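Side-chain contacts in pyocin-S2 (Pseudomonas aeruginosa, PDB 5ODW), which kills sensitive bacterial cells by breaking down their chromosomal DNA and blocking lipid synthesis, the present chain being its N-terminal part, outside the nuclease domain: residues G42-P45 / Y46-T49; S139-Q142 / S143-A147; R158-S161 / E162-K165. All coordinates share one frame; numbering follows the deposited sequence.

Interaction 1 (G42-P45 / Y46-T49); sequences GPSP and YVGT
Y46 turns its ring back alongside P45 and S44, the two residues before it, where the chain passes from an irregular loop into helix 47-70. Its CG lies anti to its own carbonyl carbon, chi1 -35°, which brings the aromatic group over the peptide just left behind. The tyrosine CB starts 3.7 Å from P45 C, and CG keeps nearly the same spacing from that carbon. At the next step the two sides of the ring differ: the side carrying CD2 and CE2 is the one that meets the loop. CD2 approaches S44 OG at 3.4 Å, the hydroxyl coming in obliquely to the ring. CE2 then rests 3.6 Å from P45 CD. That methylene sits above one face, 3.9 Å from the centroid of the Y46 ring and 24° off its normal, a CH-pi contact displaced toward the rim. Y46 CZ is 4.1 Å from P45 CD, so one CH2 covers the CE2 and CZ part of that face. The two side chains thus run side by side in one direction. S44 OG, meanwhile, receives a weak bond of 3.5 Å from Y46 N and is 3.7 Å from V47 CG2; it also makes a weak hydrogen bond with R149 O, tying the turn to the end of the neighbouring helix region. Y152 packs against Y46 and T49, while side chains of another protein chain press on P43, P45, Y46 and V47, so this turn belongs to the interface of the complex, presumably with the receptor. Serine, proline and then an amide bonded back to the serine hydroxyl make an ST turn, closed by a weak bond, here a capping arrangement at the N-terminal entry of a helix.

Interaction 2 (S139-Q142 / S143-A147); sequences SMYQ and SQLLA
With chi1 at -56°, S143 OG stands beside its own backbone N and folds back onto S139, one helical turn earlier; in Y141, CG anti to N (chi1 174°) sends the ring out to where L145 CD1 meets it. The serine hydroxyl gives its proton to S139 O at 2.7 Å. The same oxygen also takes S143 N at 3.2 Å, and the two donors arrive from opposite faces of the carbonyl plane, so one acceptor is gripped twice by one residue. Further round the helix, L145 CD1 lies 3.8 Å from Y141 CE2, with L145 CG above one face of the ring, toward its rim. M140 reaches out in an extended chain until its CE is 3.8 Å from Q144 NE2, covering the amide with a methyl group. On the side nearer the partner protein, Q142 CG and L146 CD1 run together at 3.9 Å, pointing the same way. The polar ends look outward from this turn: Q144 NE2 bonds to Y128 OH and Q144 OE1 to H159 NE2, two bonds that fix the rotation of the buried amide. Separately, Y141 OH bonds to G50 O. Aromatic side chains of another protein chain pack on Q142, L146 and A147. Within the chain, Y141 packs against both helix 47-70, through M51 and Y54, and helix 153-204, through F155, L156 and H159; M140 and Q144 also meet the latter helix.

Interaction 3 (R158-S161 / E162-K165); sequences RHMS and ELAK
The R158 guanidinium carries E162 over one face: the glutamate CG lies above its plane, and OE2 comes down on the same side to NH1. This salt bridge measures 2.8 Å from R158 NH1 to E162 OE2. Because OE2 is well above the plane of the guanidinium, and the carboxylate plane stands 85° from it, the pair meets by a single oxygen and not as a flat two-pronged fork. H159, the other flat group, is met edge-to-face by the Y128 ring; its NE2 is taken by Q144, and its ND1 bonds to S137 OG. Bends at chi2 in both chains, 107° in R158 and -66° in E162, lay the two side chains next to each other along the helix. Here i and i+4 residues of opposite charge pair on one side of helix 153-204, the long helix of this helical N-terminal part. Beneath them E162 N donates to R158 O at 3.0 Å. E162 OE1 pairs with R123, so each carboxylate oxygen has an arginine partner, which probably stabilises the negative charge. R158 NH2 bonds to the backbone of another protein chain, which places this arginine at the interface. Elsewhere on the helix, M160 CE touches L163 CD1 at 3.6 Å; the methionine is bent at chi2 and chi3, and Y54 and L57 of helix 47-70 pack on it, while R58 and L61 of that helix meet L163.

In the fold
Along the chain the contacts follow in numerical order. Interaction 1 opens helix 47-70; interaction 2 belongs to helix 133-148 and interaction 3 to helix 153-204, the next helix. Centre to centre, interactions 1 and 2 lie about 11 Å apart and touch where V47 O meets L145 CD1. Interactions 2 and 3, about 16 Å apart, are joined by a probable hydrogen bond between Q144 OE1 and H159 NE2, H159 also packing on M140 and Y141. Interactions 1 and 3, about 22 Å apart, do not touch, so interaction 2 bridges them. On one side of the chain's centre, interactions 1 and 2 line the partner protein and interaction 3 reaches it through R158, consistent with receptor binding.

Interaction 1 (G42-P45 / Y46-T49)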
# COMPACT_ATOMS: atom_id res chain seq x y z
N GLY C 42 2.98 0.95 -7.74
CA GLY C 42 3.27 -0.44 -8.06
C GLY C 42 3.54 -0.72 -9.53
O GLY C 42 3.39 0.19 -10.36
N PRO C 43 3.93 -1.99 -9.87
CA PRO C 43 4.29 -2.32 -11.27
C PRO C 43 3.29 -1.91 -12.36
O PRO C 43 2.08 -2.14 -12.24
CB PRO C 43 4.49 -3.86 -11.24
CG PRO C 43 4.00 -4.32 -9.93
CD PRO C 43 4.15 -3.16 -9.00
N SER C 44 3.84 -1.32 -13.45
CA SER C 44 3.11 -0.85 -14.63
C SER C 44 2.82 -2.01 -15.57
O SER C 44 3.76 -2.71 -15.94
CB SER C 44 3.93 0.21 -15.36
OG SER C 44 3.38 0.56 -16.62
N PRO C 45 1.54 -2.24 -15.98
CA PRO C 45 1.26 -3.34 -16.92
C PRO C 45 1.54 -3.02 -18.41
O PRO C 45 1.46 -3.91 -19.28
CB PRO C 45 -0.22 -3.64 -16.66
CG PRO C 45 -0.73 -2.57 -15.76
CD PRO C 45 0.30 -1.53 -15.62
N TYR C 46 1.87 -1.74 -18.72
CA TYR C 46 2.04 -1.24 -20.09
C TYR C 46 3.47 -1.29 -20.62
O TYR C 46 3.68 -1.00 -21.81
CB TYR C 46 1.52 0.22 -20.21
CG TYR C 46 0.30 0.53 -19.36
CD1 TYR C 46 -0.97 0.14 -19.77
CD2 TYR C 46 0.42 1.22 -18.15
CE1 TYR C 46 -2.09 0.40 -18.98
CE2 TYR C 46 -0.69 1.49 -17.36
CZ TYR C 46 -1.95 1.08 -17.78
OH TYR C 46 -3.05 1.39 -17.02
N VAL C 47 4.45 -1.62 -19.77
CA VAL C 47 5.87 -1.61 -20.17
C VAL C 47 6.14 -2.62 -21.33
O VAL C 47 6.56 -2.19 -22.41
CB VAL C 47 6.87 -1.76 -18.99
CG1 VAL C 47 8.30 -1.63 -19.48
CG2 VAL C 47 6.60 -0.70 -17.92
N GLY C 48 5.82 -3.90 -21.11
CA GLY C 48 5.99 -4.97 -22.08
C GLY C 48 5.44 -4.65 -23.45
O GLY C 48 6.18 -4.71 -24.44
N THR C 49 4.14 -4.27 -23.51
CA THR C 49 3.44 -3.92 -24.76
C THR C 49 3.93 -2.57 -25.32
O THR C 49 3.98 -2.40 -26.53
CB THR C 49 1.91 -4.02 -24.62
OG1 THR C 49 1.46 -3.08 -23.66
CG2 THR C 49 1.43 -5.42 -24.24

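Interaction 2 (S139-Q142 / S143-A147)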
# COMPACT_ATOMS: atom_id res chain seq x y z
N SER C 139 16.20 4.19 -24.92
CA SER C 139 16.54 4.25 -23.50
C SER C 139 15.69 5.24 -22.71
O SER C 139 15.27 4.96 -21.60
CB SER C 139 18.02 4.62 -23.36
OG SER C 139 18.78 4.04 -24.40
N MET C 140 15.47 6.42 -23.29
CA MET C 140 14.66 7.51 -22.73
C MET C 140 13.18 7.09 -22.56
O MET C 140 12.59 7.37 -21.51
CB MET C 140 14.75 8.73 -23.66
CG MET C 140 14.08 9.98 -23.12
SD MET C 140 13.89 11.24 -24.39
CE MET C 140 12.69 12.30 -23.59
N TYR C 141 12.60 6.46 -23.60
CA TYR C 141 11.23 5.96 -23.66
C TYR C 141 10.95 4.97 -22.54
O TYR C 141 9.98 5.13 -21.79
CB TYR C 141 10.95 5.35 -25.05
CG TYR C 141 9.60 4.67 -25.24
CD1 TYR C 141 8.46 5.41 -25.52
CD2 TYR C 141 9.50 3.28 -25.28
CE1 TYR C 141 7.23 4.79 -25.76
CE2 TYR C 141 8.29 2.65 -25.52
CZ TYR C 141 7.16 3.41 -25.78
OH TYR C 141 5.96 2.78 -26.03
N GLN C 142 11.81 3.96 -22.41
CA GLN C 142 11.69 2.93 -21.39
C GLN C 142 11.78 3.53 -19.99
O GLN C 142 11.04 3.10 -19.12
CB GLN C 142 12.74 1.83 -21.60
CG GLN C 142 12.47 0.57 -20.78
CD GLN C 142 13.64 -0.36 -20.72
OE1 GLN C 142 13.56 -1.52 -21.12
NE2 GLN C 142 14.76 0.14 -20.22
N SER C 143 12.64 4.56 -19.80
CA SER C 143 12.81 5.28 -18.53
C SER C 143 11.54 6.03 -18.19
O SER C 143 11.13 6.02 -17.02
CB SER C 143 13.96 6.26 -18.63
OG SER C 143 15.15 5.59 -19.01
N GLN C 144 10.89 6.65 -19.20
CA GLN C 144 9.63 7.37 -19.06
C GLN C 144 8.49 6.43 -18.68
O GLN C 144 7.71 6.79 -17.81
CB GLN C 144 9.29 8.15 -20.33
CG GLN C 144 10.09 9.42 -20.44
CD GLN C 144 9.91 10.11 -21.75
OE1 GLN C 144 10.15 9.53 -22.81
NE2 GLN C 144 9.54 11.38 -21.71
N LEU C 145 8.42 5.22 -19.28
CA LEU C 145 7.40 4.21 -18.96
C LEU C 145 7.55 3.71 -17.52
O LEU C 145 6.55 3.64 -16.79
CB LEU C 145 7.44 3.00 -19.94
CG LEU C 145 7.03 3.22 -21.43
CD1 LEU C 145 6.84 1.90 -22.12
CD2 LEU C 145 5.74 4.02 -21.57
N LEU C 146 8.79 3.40 -17.11
CA LEU C 146 9.17 2.92 -15.76
C LEU C 146 8.93 3.98 -14.67
O LEU C 146 8.37 3.66 -13.63
CB LEU C 146 10.62 2.41 -15.75
CG LEU C 146 10.90 1.10 -16.51
CD1 LEU C 146 12.33 1.01 -16.93
CD2 LEU C 146 10.60 -0.09 -15.67
N ALA C 147 9.29 5.25 -14.94
CA ALA C 147 9.10 6.39 -14.04
C ALA C 147 7.65 6.81 -13.90
O ALA C 147 7.21 7.07 -12.79
CB ALA C 147 9.93 7.58 -14.50

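Interaction 3 (R158-S161 / E162-K165)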
# COMPACT_ATOMS: atom_id res chain seq x y z
N ARG C 158 4.87 10.83 -29.15
CA ARG C 158 5.85 11.91 -29.05
C ARG C 158 7.21 11.50 -29.59
O ARG C 158 7.77 12.24 -30.39
CB ARG C 158 5.94 12.47 -27.61
CG ARG C 158 6.76 13.76 -27.51
CD ARG C 158 5.94 15.03 -27.29
NE ARG C 158 6.77 16.10 -26.72
CZ ARG C 158 7.22 17.15 -27.40
NH1 ARG C 158 6.88 17.32 -28.68
NH2 ARG C 158 7.98 18.06 -26.81
N HIS C 159 7.74 10.32 -29.18
CA HIS C 159 9.05 9.82 -29.64
C HIS C 159 9.08 9.62 -31.15
O HIS C 159 10.10 9.92 -31.77
CB HIS C 159 9.47 8.53 -28.91
CG HIS C 159 10.13 8.75 -27.58
ND1 HIS C 159 11.47 8.48 -27.40
CD2 HIS C 159 9.59 9.12 -26.40
CE1 HIS C 159 11.72 8.73 -26.12
NE2 HIS C 159 10.62 9.12 -25.48
N MET C 160 7.98 9.13 -31.75
CA MET C 160 7.90 8.88 -33.19
C MET C 160 7.76 10.19 -33.98
O MET C 160 8.50 10.38 -34.95
CB MET C 160 6.82 7.83 -33.56
CG MET C 160 7.03 6.41 -32.93
SD MET C 160 8.59 5.47 -33.12
CE MET C 160 9.49 6.01 -31.74
N SER C 161 6.89 11.13 -33.55
CA SER C 161 6.75 12.47 -34.16
C SER C 161 8.08 13.23 -34.14
O SER C 161 8.44 13.85 -35.14
CB SER C 161 5.66 13.29 -33.47
OG SER C 161 4.38 12.68 -33.60
N GLU C 162 8.82 13.14 -33.02
CA GLU C 162 10.13 13.77 -32.78
C GLU C 162 11.26 13.12 -33.60
O GLU C 162 12.26 13.79 -33.88
CB GLU C 162 10.48 13.76 -31.28
CG GLU C 162 9.68 14.74 -30.43
CD GLU C 162 9.92 16.22 -30.69
OE1 GLU C 162 11.06 16.59 -31.06
OE2 GLU C 162 8.96 17.01 -30.49
N LEU C 163 11.12 11.83 -33.97
CA LEU C 163 12.08 11.09 -34.80
C LEU C 163 11.73 11.27 -36.26
O LEU C 163 12.61 11.16 -37.11
CB LEU C 163 12.10 9.60 -34.43
CG LEU C 163 12.60 9.25 -33.03
CD1 LEU C 163 12.43 7.79 -32.75
CD2 LEU C 163 14.05 9.61 -32.86
N ALA C 164 10.44 11.55 -36.57
CA ALA C 164 9.98 11.83 -37.93
C ALA C 164 10.66 13.15 -38.34
O ALA C 164 11.28 13.20 -39.40
CB ALA C 164 8.46 11.98 -37.98
N LYS C 165 10.65 14.14 -37.44
CA LYS C 165 11.34 15.42 -37.66
C LYS C 165 12.88 15.31 -37.73
O LYS C 165 13.51 15.94 -38.57
CB LYS C 165 10.92 16.42 -36.59
CG LYS C 165 9.51 16.95 -36.76
CD LYS C 165 9.06 17.72 -35.54
CE LYS C 165 7.68 18.33 -35.73
NZ LYS C 165 7.72 19.57 -36.54